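Local structure of D-aminoacid aminotransferase-like PLP-dependent enzyme (Haemophilus somnus, 3CEB) at residues 24-29 with 43-47. The protein is a putative 4-amino-4-deoxychorismate lyase with the class IV aminotransferase fold, probably using pyridoxal phosphate to release 4-aminobenzoate and pyruvate. Sequence-based numbering, arbitrary orientation.
Sequences HQQRYE and PFDLA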
loop_
_atom_site.group_PDB
_atom_site.type_symbol
_atom_site.label_atom_id
_atom_site.label_comp_id
_atom_site.label_asym_id
_atom_site.label_seq_id
_atom_site.Cartn_x
_atom_site.Cartn_y
_atom_site.Cartn_z
ATOM N N HIS A 24 3.887 9.409 -2.696
ATOM C CA HIS A 24 3.686 8.598 -3.854
ATOM C C HIS A 24 4.766 8.927 -4.859
ATOM O O HIS A 24 5.340 8.045 -5.493
ATOM C CB HIS A 24 2.293 8.820 -4.430
ATOM C CG HIS A 24 1.193 8.157 -3.654
ATOM N ND1 HIS A 24 0.946 6.802 -3.723
ATOM C CD2 HIS A 24 0.236 8.674 -2.837
ATOM C CE1 HIS A 24 -0.093 6.510 -2.957
ATOM N NE2 HIS A 24 -0.535 7.624 -2.396
ATOM N N GLN A 25 5.054 10.207 -5.015
ATOM C CA GLN A 25 6.089 10.623 -5.965
ATOM C C GLN A 25 7.429 9.999 -5.563
ATOM O O GLN A 25 8.160 9.569 -6.424
ATOM C CB GLN A 25 6.224 12.157 -6.016
ATOM C CG GLN A 25 7.257 12.707 -7.061
ATOM C CD GLN A 25 6.749 12.576 -8.481
ATOM O OE1 GLN A 25 5.531 12.694 -8.718
ATOM N NE2 GLN A 25 7.674 12.310 -9.443
ATOM N N GLN A 26 7.720 9.913 -4.259
ATOM C CA GLN A 26 9.024 9.411 -3.811
ATOM C C GLN A 26 9.196 7.961 -4.173
ATOM O O GLN A 26 10.259 7.585 -4.675
ATOM C CB GLN A 26 9.275 9.480 -2.301
ATOM C CG GLN A 26 9.386 10.828 -1.731
ATOM C CD GLN A 26 9.779 10.777 -0.222
ATOM O OE1 GLN A 26 9.039 11.282 0.658
ATOM N NE2 GLN A 26 10.943 10.152 0.070
ATOM N N ARG A 27 8.164 7.170 -3.867
ATOM C CA ARG A 27 8.190 5.731 -4.117
ATOM C C ARG A 27 8.251 5.488 -5.595
ATOM O O ARG A 27 8.984 4.618 -6.081
ATOM C CB ARG A 27 6.965 5.007 -3.537
ATOM C CG ARG A 27 7.033 3.505 -3.732
ATOM C CD ARG A 27 6.006 2.729 -3.005
ATOM N NE ARG A 27 4.664 3.089 -3.432
ATOM C CZ ARG A 27 3.550 2.660 -2.847
ATOM N NH1 ARG A 27 3.602 1.818 -1.819
ATOM N NH2 ARG A 27 2.368 3.091 -3.303
ATOM N N TYR A 28 7.482 6.280 -6.317
ATOM C CA TYR A 28 7.506 6.191 -7.767
ATOM C C TYR A 28 8.952 6.354 -8.272
ATOM O O TYR A 28 9.435 5.539 -9.052
ATOM C CB TYR A 28 6.527 7.195 -8.389
ATOM C CG TYR A 28 6.699 7.503 -9.853
ATOM C CD1 TYR A 28 6.639 6.514 -10.798
ATOM C CD2 TYR A 28 6.873 8.813 -10.292
ATOM C CE1 TYR A 28 6.789 6.807 -12.127
ATOM C CE2 TYR A 28 7.010 9.107 -11.606
ATOM C CZ TYR A 28 6.977 8.103 -12.532
ATOM O OH TYR A 28 7.104 8.367 -13.880
ATOM N N GLU A 29 9.672 7.352 -7.810
ATOM C CA GLU A 29 11.020 7.550 -8.354
ATOM C C GLU A 29 11.992 6.460 -7.888
ATOM O O GLU A 29 12.873 6.032 -8.631
ATOM C CB GLU A 29 11.579 8.944 -8.010
ATOM C CG GLU A 29 10.603 10.088 -8.301
ATOM C CD GLU A 29 11.222 11.472 -8.387
ATOM O OE1 GLU A 29 12.481 11.602 -8.193
ATOM O OE2 GLU A 29 10.436 12.422 -8.683
ATOM N N PRO A 43 11.058 11.347 -14.847
ATOM C CA PRO A 43 9.812 10.879 -14.257
ATOM C C PRO A 43 8.604 11.810 -14.398
ATOM O O PRO A 43 8.733 13.006 -14.428
ATOM C CB PRO A 43 10.163 10.705 -12.776
ATOM C CG PRO A 43 11.541 11.217 -12.592
ATOM C CD PRO A 43 12.199 11.258 -13.932
ATOM N N PHE A 44 7.417 11.229 -14.497
ATOM C CA PHE A 44 6.203 12.025 -14.516
ATOM C C PHE A 44 6.008 12.747 -13.204
ATOM O O PHE A 44 6.507 12.335 -12.150
ATOM C CB PHE A 44 5.006 11.099 -14.797
ATOM C CG PHE A 44 4.997 10.576 -16.215
ATOM C CD1 PHE A 44 4.757 11.432 -17.258
ATOM C CD2 PHE A 44 5.327 9.283 -16.486
ATOM C CE1 PHE A 44 4.808 10.990 -18.549
ATOM C CE2 PHE A 44 5.382 8.825 -17.802
ATOM C CZ PHE A 44 5.127 9.668 -18.827
ATOM N N ASP A 45 5.305 13.858 -13.252
ATOM C CA ASP A 45 4.963 14.571 -12.013
ATOM C C ASP A 45 3.546 14.119 -11.657
ATOM O O ASP A 45 2.556 14.563 -12.236
ATOM C CB ASP A 45 5.083 16.069 -12.241
ATOM C CG ASP A 45 4.700 16.900 -11.037
ATOM O OD1 ASP A 45 3.970 16.434 -10.119
ATOM O OD2 ASP A 45 5.121 18.068 -11.052
ATOM N N LEU A 46 3.464 13.166 -10.739
ATOM C CA LEU A 46 2.195 12.582 -10.352
ATOM C C LEU A 46 1.196 13.632 -9.842
ATOM O O LEU A 46 0.018 13.523 -10.075
ATOM C CB LEU A 46 2.411 11.513 -9.273
ATOM C CG LEU A 46 3.297 10.294 -9.590
ATOM C CD1 LEU A 46 3.176 9.208 -8.481
ATOM C CD2 LEU A 46 2.956 9.729 -10.973
ATOM N N ALA A 47 1.655 14.649 -9.138
ATOM C CA ALA A 47 0.728 15.670 -8.642
ATOM C C ALA A 47 0.090 16.367 -9.829
ATOM O O ALA A 47 -1.111 16.600 -9.846
ATOM C CB ALA A 47 1.433 16.691 -7.739
HETATM O O HOH W 1 4.283 14.882 -7.703
#
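Pro43, which has no amide hydrogen to satisfy, comes three residues before helix 46-51 and lays CB 3.7 Å from Tyr28 CE2. Phe44 is held at both backbone ends: its N donates to Tyr28 OH (2.9 Å), a hydroxyl the long phenol carries across from the helix, while its O accepts from Gln25 NE2 (2.9 Å). That same NE2 also donates to Glu29 OE2 one helical turn on (2.9 Å). Asp45, a classic N-cap residue, turns away and its OD1 caps Lys48 N. Leu46 N, in the first turn and therefore lacking a helical acceptor, finds Gln25 OE1 at 2.9 Å; a glutamine amide thus serves both a carbonyl and an NH. Leu46 CD2 lies over one face of the Tyr28 ring, and CD1 is 3.9 Å from Tyr28 CB. Water 1 links Gln25 OE1 to Ala47 N. The contact joins the start of helix 46-51, and the residues leading into it, to helix 21-35, beside the antiparallel sheet, where Tyr28 meets Tyr70 of strand 63-70 and Phe44 meets Tyr75 of strand 75-82, both edge-to-face.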